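Local coordinates for protein vacuolar aminopeptidase 1 (Saccharomyces cerevisiae, PDB 5JGF) that removes N-terminal amino acids, preferably neutral or hydrophobic ones, from peptides in the yeast vacuole as a zinc-dependent dodecameric M18 aminopeptidase, at residues L128-I134 / P159-S165; L99-S103 / R113-A117. One frame throughout, in Å; residues are numbered along the deposited sequence.

Contact 1: residues L128-I134 / P159-S165; sequences LDRDLGI and PVCRIPS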
ATOM      1  N   LEU D 128       3.288  33.954  -0.415  1.00 11.17           N
ATOM      2  CA  LEU D 128       1.859  34.234  -0.363  1.00 11.24           C
ATOM      3  C   LEU D 128       1.576  35.374   0.605  1.00  9.52           C
ATOM      4  O   LEU D 128       2.238  35.513   1.632  1.00 10.25           O
ATOM      5  CB  LEU D 128       1.080  33.010   0.117  1.00 11.44           C
ATOM      6  CG  LEU D 128       1.114  31.744  -0.736  1.00 12.00           C
ATOM      7  CD1 LEU D 128       0.345  30.645  -0.014  1.00 14.15           C
ATOM      8  CD2 LEU D 128       0.508  32.018  -2.098  1.00 13.26           C
ATOM      9  N   ASP D 129       0.585  36.189   0.265  1.00 10.46           N
ATOM     10  CA  ASP D 129       0.168  37.281   1.129  1.00  9.40           C
ATOM     11  C   ASP D 129       1.289  38.226   1.535  1.00  9.95           C
ATOM     12  O   ASP D 129       1.384  38.642   2.691  1.00 11.48           O
ATOM     13  CB  ASP D 129      -0.523  36.696   2.363  1.00  9.92           C
ATOM     14  CG  ASP D 129      -1.684  35.787   1.992  1.00 12.44           C
ATOM     15  OD1 ASP D 129      -2.141  35.870   0.835  1.00 10.81           O
ATOM     16  OD2 ASP D 129      -2.145  34.997   2.844  1.00 12.71           O
ATOM     17  N   ARG D 130       2.132  38.559   0.565  1.00 12.20           N
ATOM     18  CA  ARG D 130       3.241  39.485   0.758  1.00 10.99           C
ATOM     19  C   ARG D 130       2.975  40.647  -0.205  1.00 12.71           C
ATOM     20  O   ARG D 130       2.521  40.425  -1.332  1.00 12.57           O
ATOM     21  CB  ARG D 130       4.566  38.805   0.400  1.00 10.10           C
ATOM     22  CG  ARG D 130       4.908  37.586   1.263  1.00 10.41           C
ATOM     23  CD  ARG D 130       5.469  37.982   2.625  1.00 13.50           C
ATOM     24  NE  ARG D 130       5.823  36.806   3.419  1.00 11.57           N
ATOM     25  CZ  ARG D 130       6.527  36.841   4.545  1.00 12.57           C
ATOM     26  NH1 ARG D 130       6.964  37.999   5.029  1.00 12.16           N
ATOM     27  NH2 ARG D 130       6.805  35.714   5.186  1.00 12.08           N
ATOM     28  N   ASP D 131       3.237  41.875   0.237  1.00 11.70           N
ATOM     29  CA  ASP D 131       3.026  43.061  -0.597  1.00 13.62           C
ATOM     30  C   ASP D 131       4.137  43.112  -1.642  1.00 14.29           C
ATOM     31  O   ASP D 131       5.301  43.327  -1.299  1.00 13.44           O
ATOM     32  CB  ASP D 131       3.088  44.331   0.257  1.00 14.36           C
ATOM     33  CG  ASP D 131       1.926  44.456   1.230  1.00 16.15           C
ATOM     34  OD1 ASP D 131       1.188  43.468   1.442  1.00 15.31           O
ATOM     35  OD2 ASP D 131       1.760  45.557   1.796  1.00 15.35           O
ATOM     36  N   LEU D 132       3.780  42.940  -2.911  1.00 13.40           N
ATOM     37  CA  LEU D 132       4.777  42.926  -3.975  1.00 13.29           C
ATOM     38  C   LEU D 132       4.825  44.157  -4.872  1.00 14.19           C
ATOM     39  O   LEU D 132       3.817  44.561  -5.449  1.00 15.15           O
ATOM     40  CB  LEU D 132       4.572  41.693  -4.860  1.00 12.34           C
ATOM     41  CG  LEU D 132       4.538  40.339  -4.142  1.00 12.11           C
ATOM     42  CD1 LEU D 132       4.338  39.227  -5.172  1.00 12.54           C
ATOM     43  CD2 LEU D 132       5.838  40.123  -3.363  1.00 11.56           C
ATOM     44  N   GLY D 133       6.016  44.735  -4.991  1.00 14.38           N
ATOM     45  CA  GLY D 133       6.198  45.883  -5.856  1.00 13.82           C
ATOM     46  C   GLY D 133       6.746  45.350  -7.165  1.00 13.97           C
ATOM     47  O   GLY D 133       7.050  44.158  -7.278  1.00 13.16           O
ATOM     48  N   ILE D 134       6.870  46.215  -8.164  1.00 13.90           N
ATOM     49  CA  ILE D 134       7.403  45.798  -9.452  1.00 13.11           C
ATOM     50  C   ILE D 134       8.539  46.740  -9.823  1.00 14.17           C
ATOM     51  O   ILE D 134       8.503  47.925  -9.497  1.00 13.83           O
ATOM     52  CB  ILE D 134       6.306  45.817 -10.547  1.00 14.34           C
ATOM     53  CG1 ILE D 134       6.864  45.252 -11.855  1.00 12.99           C
ATOM     54  CG2 ILE D 134       5.762  47.241 -10.731  1.00 14.02           C
ATOM     55  CD1 ILE D 134       5.787  44.955 -12.900  1.00 13.54           C
ATOM     56  N   PRO D 159       2.694  48.552  -3.602  1.00 14.57           N
ATOM     57  CA  PRO D 159       2.728  47.114  -3.880  1.00 13.61           C
ATOM     58  C   PRO D 159       1.642  46.891  -4.932  1.00 14.40           C
ATOM     59  O   PRO D 159       0.450  46.901  -4.620  1.00 15.84           O
ATOM     60  CB  PRO D 159       2.391  46.491  -2.529  1.00 14.13           C
ATOM     61  CG  PRO D 159       1.440  47.480  -1.933  1.00 15.84           C
ATOM     62  CD  PRO D 159       2.026  48.831  -2.314  1.00 14.14           C
ATOM     63  N   VAL D 160       2.057  46.724  -6.183  1.00 14.21           N
ATOM     64  CA  VAL D 160       1.114  46.539  -7.283  1.00 13.90           C
ATOM     65  C   VAL D 160       0.509  45.139  -7.369  1.00 15.05           C
ATOM     66  O   VAL D 160      -0.554  44.961  -7.959  1.00 15.32           O
ATOM     67  CB  VAL D 160       1.778  46.856  -8.652  1.00 15.11           C
ATOM     68  CG1 VAL D 160       2.379  48.266  -8.636  1.00 14.33           C
ATOM     69  CG2 VAL D 160       2.859  45.819  -8.971  1.00 13.52           C
ATOM     70  N   CYS D 161       1.192  44.157  -6.780  1.00 14.66           N
ATOM     71  CA  CYS D 161       0.753  42.762  -6.819  1.00 17.02           C
ATOM     72  C   CYS D 161       0.727  42.102  -5.450  1.00 14.73           C
ATOM     73  O   CYS D 161       1.318  42.593  -4.491  1.00 14.52           O
ATOM     74  CB  CYS D 161       1.689  41.933  -7.723  1.00 14.39           C
ATOM     75  SG  CYS D 161       1.576  42.334  -9.461  1.00 31.30           S
ATOM     76  N   ARG D 162       0.040  40.969  -5.387  1.00 13.93           N
ATOM     77  CA  ARG D 162      -0.070  40.168  -4.178  1.00 13.24           C
ATOM     78  C   ARG D 162      -0.616  38.815  -4.616  1.00 12.57           C
ATOM     79  O   ARG D 162      -1.580  38.755  -5.378  1.00 13.75           O
ATOM     80  CB  ARG D 162      -1.022  40.829  -3.173  1.00 14.91           C
ATOM     81  CG  ARG D 162      -1.276  40.018  -1.898  1.00 18.13           C
ATOM     82  CD  ARG D 162      -2.155  40.802  -0.917  1.00 17.49           C
ATOM     83  NE  ARG D 162      -2.497  40.053   0.294  1.00 18.13           N
ATOM     84  CZ  ARG D 162      -3.331  39.018   0.324  1.00 19.45           C
ATOM     85  NH1 ARG D 162      -3.916  38.599  -0.792  1.00 18.78           N
ATOM     86  NH2 ARG D 162      -3.589  38.403   1.470  1.00 17.25           N
ATOM     87  N   ILE D 163       0.021  37.739  -4.160  1.00 12.50           N
ATOM     88  CA  ILE D 163      -0.410  36.379  -4.488  1.00 10.47           C
ATOM     89  C   ILE D 163      -1.259  35.956  -3.291  1.00 11.55           C
ATOM     90  O   ILE D 163      -0.736  35.659  -2.217  1.00 12.48           O
ATOM     91  CB  ILE D 163       0.798  35.436  -4.635  1.00 12.24           C
ATOM     92  CG1 ILE D 163       1.810  36.047  -5.615  1.00 12.82           C
ATOM     93  CG2 ILE D 163       0.330  34.067  -5.132  1.00 12.46           C
ATOM     94  CD1 ILE D 163       3.132  35.309  -5.693  1.00 10.86           C
ATOM     95  N   PRO D 164      -2.585  35.905  -3.474  1.00 13.30           N
ATOM     96  CA  PRO D 164      -3.547  35.544  -2.428  1.00 11.28           C
ATOM     97  C   PRO D 164      -3.693  34.091  -2.012  1.00 11.97           C
ATOM     98  O   PRO D 164      -4.012  33.232  -2.830  1.00 11.99           O
ATOM     99  CB  PRO D 164      -4.851  36.097  -2.983  1.00 12.24           C
ATOM    100  CG  PRO D 164      -4.723  35.777  -4.439  1.00 11.35           C
ATOM    101  CD  PRO D 164      -3.278  36.176  -4.749  1.00 12.47           C
ATOM    102  N   SER D 165      -3.482  33.824  -0.727  1.00 11.00           N
ATOM    103  CA  SER D 165      -3.649  32.472  -0.214  1.00 11.63           C
ATOM    104  C   SER D 165      -5.151  32.208  -0.194  1.00 11.70           C
ATOM    105  O   SER D 165      -5.951  33.145  -0.129  1.00 10.99           O
ATOM    106  CB  SER D 165      -3.095  32.359   1.211  1.00 11.87           C
ATOM    107  OG  SER D 165      -3.810  33.196   2.112  1.00 14.22           O
TER
HETATM  108  O   HOH W   1       2.228  37.897  -2.369  1.00 11.93           O
HETATM  109  O   HOH W   2      -0.238  41.012   1.572  1.00 19.82           O
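Leu-132 and Cys-161 form a single antiparallel hydrogen-bonded pair, Leu-132 N to Cys-161 O at 2.9 Å and Cys-161 N to Leu-132 O at 3.0 Å, within two segments whose end-to-end directions differ by 158°. Two residues, Val-160 and Cys-161, stand opposite the single Leu-132, a classic beta bulge. Farther along, Asp-129 N reaches Ile-163 O in a nearly straight bond, and between these two tie points a water accepts from both Arg-130 N and Ile-163 N, linking the two backbones where these residues make no direct bond.

The Asp-129 carboxylate grips Ser-165 with both oxygens. Ser-165 OG donates to the syn lone pair of Asp-129 OD2 at 2.6 Å, while Ser-165 N meets Asp-129 OD1 at 2.9 Å, also from the syn side but somewhat out of the carboxylate plane. The serine torsion (chi1 63°) turns OG back toward the carboxylate that its backbone N already reaches. Arg-162 runs extended from CG to NE and lays one guanidinium face against Asp-129. The two flat groups are nearly parallel (11°), and Asp-129 OD1, 3.0 Å from Arg-162 NH2, sits well out of the guanidinium plane; no N-H points at it, and the salt bridge is one of charge alone. NH2 instead bonds Arg-441 O of a second subunit. A second water joins Arg-162 NE to Asp-131 OD1. Among the apolar contacts, Leu-128 CD2 meets Ile-163 CG2 at 3.7 Å, the side chains crossing at about a right angle, and Ile-134 CG2 packs on Val-160 CG2.

Ser-439 and Arg-441 of that subunit also bind Asp-129 and Asp-131, respectively, making this a buried part of the dodecamer interface. Within the chain, strand 233-242 pairs with Gly-133, and strand 187-189 adjoins Arg-162 and Cys-161.

Contact 2: residues L99-S103 / R113-A117; sequences LKPVS and RIAVA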
ATOM      1  N   LEU D  99       8.458  38.735 -14.507  1.00 11.63           N
ATOM      2  CA  LEU D  99       7.298  38.811 -15.383  1.00 14.03           C
ATOM      3  C   LEU D  99       7.677  37.984 -16.606  1.00 14.04           C
ATOM      4  O   LEU D  99       8.832  37.994 -17.029  1.00 13.35           O
ATOM      5  CB  LEU D  99       7.014  40.251 -15.819  1.00 17.13           C
ATOM      6  CG  LEU D  99       5.931  40.993 -15.041  1.00 19.32           C
ATOM      7  CD1 LEU D  99       6.411  41.252 -13.621  1.00 21.46           C
ATOM      8  CD2 LEU D  99       5.606  42.301 -15.743  1.00 21.32           C
ATOM      9  N   LYS D 100       6.718  37.258 -17.166  1.00 14.77           N
ATOM     10  CA  LYS D 100       6.993  36.450 -18.346  1.00 14.68           C
ATOM     11  C   LYS D 100       7.122  37.357 -19.572  1.00 14.10           C
ATOM     12  O   LYS D 100       6.705  38.513 -19.534  1.00 14.96           O
ATOM     13  CB  LYS D 100       5.869  35.431 -18.550  1.00 14.81           C
ATOM     14  CG  LYS D 100       5.986  34.218 -17.629  1.00 15.67           C
ATOM     15  CD  LYS D 100       4.732  33.363 -17.652  1.00 16.38           C
ATOM     16  CE  LYS D 100       4.931  32.075 -16.857  1.00 14.45           C
ATOM     17  NZ  LYS D 100       3.641  31.637 -16.242  1.00 13.26           N
ATOM     18  N   PRO D 101       7.730  36.852 -20.662  1.00 15.90           N
ATOM     19  CA  PRO D 101       7.907  37.622 -21.900  1.00 14.15           C
ATOM     20  C   PRO D 101       6.582  38.270 -22.289  1.00 16.02           C
ATOM     21  O   PRO D 101       6.539  39.399 -22.783  1.00 16.17           O
ATOM     22  CB  PRO D 101       8.369  36.561 -22.891  1.00 14.65           C
ATOM     23  CG  PRO D 101       9.232  35.695 -22.029  1.00 15.15           C
ATOM     24  CD  PRO D 101       8.391  35.538 -20.768  1.00 14.99           C
ATOM     25  N   VAL D 102       5.499  37.536 -22.068  1.00 15.73           N
ATOM     26  CA  VAL D 102       4.154  38.039 -22.313  1.00 15.67           C
ATOM     27  C   VAL D 102       3.474  37.839 -20.960  1.00 17.41           C
ATOM     28  O   VAL D 102       3.146  36.713 -20.590  1.00 15.22           O
ATOM     29  CB  VAL D 102       3.398  37.220 -23.390  1.00 15.69           C
ATOM     30  CG1 VAL D 102       1.968  37.735 -23.525  1.00 15.49           C
ATOM     31  CG2 VAL D 102       4.118  37.319 -24.730  1.00 16.22           C
ATOM     32  N   SER D 103       3.290  38.925 -20.213  1.00 16.35           N
ATOM     33  CA  SER D 103       2.671  38.824 -18.894  1.00 16.52           C
ATOM     34  C   SER D 103       1.163  38.979 -18.970  1.00 17.37           C
ATOM     35  O   SER D 103       0.466  38.803 -17.971  1.00 14.68           O
ATOM     36  CB  SER D 103       3.229  39.897 -17.957  1.00 17.12           C
ATOM     37  OG  SER D 103       2.718  41.177 -18.293  1.00 16.84           O
ATOM     38  N   ARG D 113      -4.626  40.017 -13.481  1.00 13.96           N
ATOM     39  CA  ARG D 113      -3.488  39.225 -13.022  1.00 14.16           C
ATOM     40  C   ARG D 113      -2.373  39.339 -14.056  1.00 14.59           C
ATOM     41  O   ARG D 113      -2.621  39.730 -15.194  1.00 15.63           O
ATOM     42  CB  ARG D 113      -3.882  37.749 -12.883  1.00 12.97           C
ATOM     43  CG  ARG D 113      -4.930  37.469 -11.809  1.00 14.02           C
ATOM     44  CD  ARG D 113      -5.246  35.983 -11.727  1.00 14.59           C
ATOM     45  NE  ARG D 113      -5.881  35.486 -12.947  1.00 16.02           N
ATOM     46  CZ  ARG D 113      -6.170  34.208 -13.171  1.00 17.11           C
ATOM     47  NH1 ARG D 113      -5.879  33.291 -12.255  1.00 17.44           N
ATOM     48  NH2 ARG D 113      -6.747  33.845 -14.309  1.00 17.65           N
ATOM     49  N   ILE D 114      -1.147  39.017 -13.657  1.00 14.04           N
ATOM     50  CA  ILE D 114      -0.027  39.049 -14.589  1.00 14.23           C
ATOM     51  C   ILE D 114       0.679  37.701 -14.561  1.00 14.22           C
ATOM     52  O   ILE D 114       0.850  37.102 -13.500  1.00 14.65           O
ATOM     53  CB  ILE D 114       1.004  40.160 -14.254  1.00 15.39           C
ATOM     54  CG1 ILE D 114       1.429  40.068 -12.789  1.00 17.22           C
ATOM     55  CG2 ILE D 114       0.413  41.528 -14.578  1.00 16.19           C
ATOM     56  CD1 ILE D 114       2.568  41.013 -12.429  1.00 18.07           C
ATOM     57  N   ALA D 115       1.072  37.226 -15.736  1.00 12.93           N
ATOM     58  CA  ALA D 115       1.766  35.949 -15.847  1.00 13.96           C
ATOM     59  C   ALA D 115       3.226  36.154 -15.451  1.00 13.45           C
ATOM     60  O   ALA D 115       3.900  37.044 -15.974  1.00 12.55           O
ATOM     61  CB  ALA D 115       1.668  35.430 -17.273  1.00 14.13           C
ATOM     62  N   VAL D 116       3.705  35.332 -14.525  1.00 12.50           N
ATOM     63  CA  VAL D 116       5.076  35.439 -14.039  1.00 12.11           C
ATOM     64  C   VAL D 116       5.726  34.069 -13.899  1.00 12.54           C
ATOM     65  O   VAL D 116       5.057  33.039 -13.997  1.00 12.95           O
ATOM     66  CB  VAL D 116       5.125  36.140 -12.657  1.00 12.90           C
ATOM     67  CG1 VAL D 116       4.506  37.530 -12.753  1.00 12.42           C
ATOM     68  CG2 VAL D 116       4.376  35.306 -11.620  1.00 13.88           C
ATOM     69  N   ALA D 117       7.032  34.067 -13.656  1.00 12.31           N
ATOM     70  CA  ALA D 117       7.785  32.829 -13.491  1.00 11.33           C
ATOM     71  C   ALA D 117       8.751  32.985 -12.323  1.00 12.95           C
ATOM     72  O   ALA D 117       9.213  34.088 -12.027  1.00 12.12           O
ATOM     73  CB  ALA D 117       8.553  32.507 -14.768  1.00 11.52           C
TER
HETATM   74  O   HOH W   3       2.022  33.054 -13.916  1.00 16.38           O
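Backbone hydrogen bonds between Lys-100 and Ala-115 and between Ala-115 and Ser-103 fasten the loop that follows Leu-99 to strand 112-119. Lys-100 N donates to Ala-115 O at 3.1 Å (173°), and Ala-115 N donates to Ser-103 O at 2.8 Å (175°). One residue, Ala-115, thus holds two points of the loop, through its carbonyl and its amide. Ser-103 O also receives a CA-H contact from Ile-114 CA at 3.4 Å.

Leu-99 and Val-116 are an antiparallel non-hydrogen-bonded pair with CA atoms 4.3 Å apart, and their side chains diverge. This pairing joins strands 96-99 and 112-119, neighbours in the six-stranded antiparallel sheet of this M18 aminopeptidase; beyond Leu-99 the chain arches out and returns to Ala-115 through Ser-103.

Polar side-chain contacts centre on Lys-100. With CG beside the backbone N (chi1 -79°) and the aliphatic stem running alongside Ala-115 and Val-116, its NZ comes 3.0 Å from Val-116 O in a weak hydrogen bond. The same NZ donates to a water that also accepts from Val-116 N, and it forms a salt bridge with Glu-181. Val-116 O is bonded as well by Asn-407 of a third subunit, whose side chain packs on Lys-100.

Apolar packing takes two routes. The Ala-115 methyl rests against the lysine stem, CB to Lys-100 CD at 3.7 Å. Elsewhere Leu-99 CD1 meets Ile-114 CD1 at 4.0 Å, the two side chains slanting across each other beside Leu-240 of strand 233-242.

Overall arrangement
Both segments of contact 2 precede those of contact 1 in the sequence, and the two centres lie about 14 Å apart. Both contacts reach the six-stranded antiparallel sheet, where strand 233-242 lies between strands 132-140 and 96-99, and strand 112-119 comes next. They touch directly: Cys-161 SG packs on Ile-114 CD1 at 3.4 Å, and Ile-134 CD1 on Leu-99 CD1 at 3.8 Å, with Leu-240 adjoining residues of both contacts. Outward they serve different interfaces, contact 1 meeting a second subunit and contact 2 mainly a third, so one sheet and its adjoining loops face two different neighbours in the homododecamer.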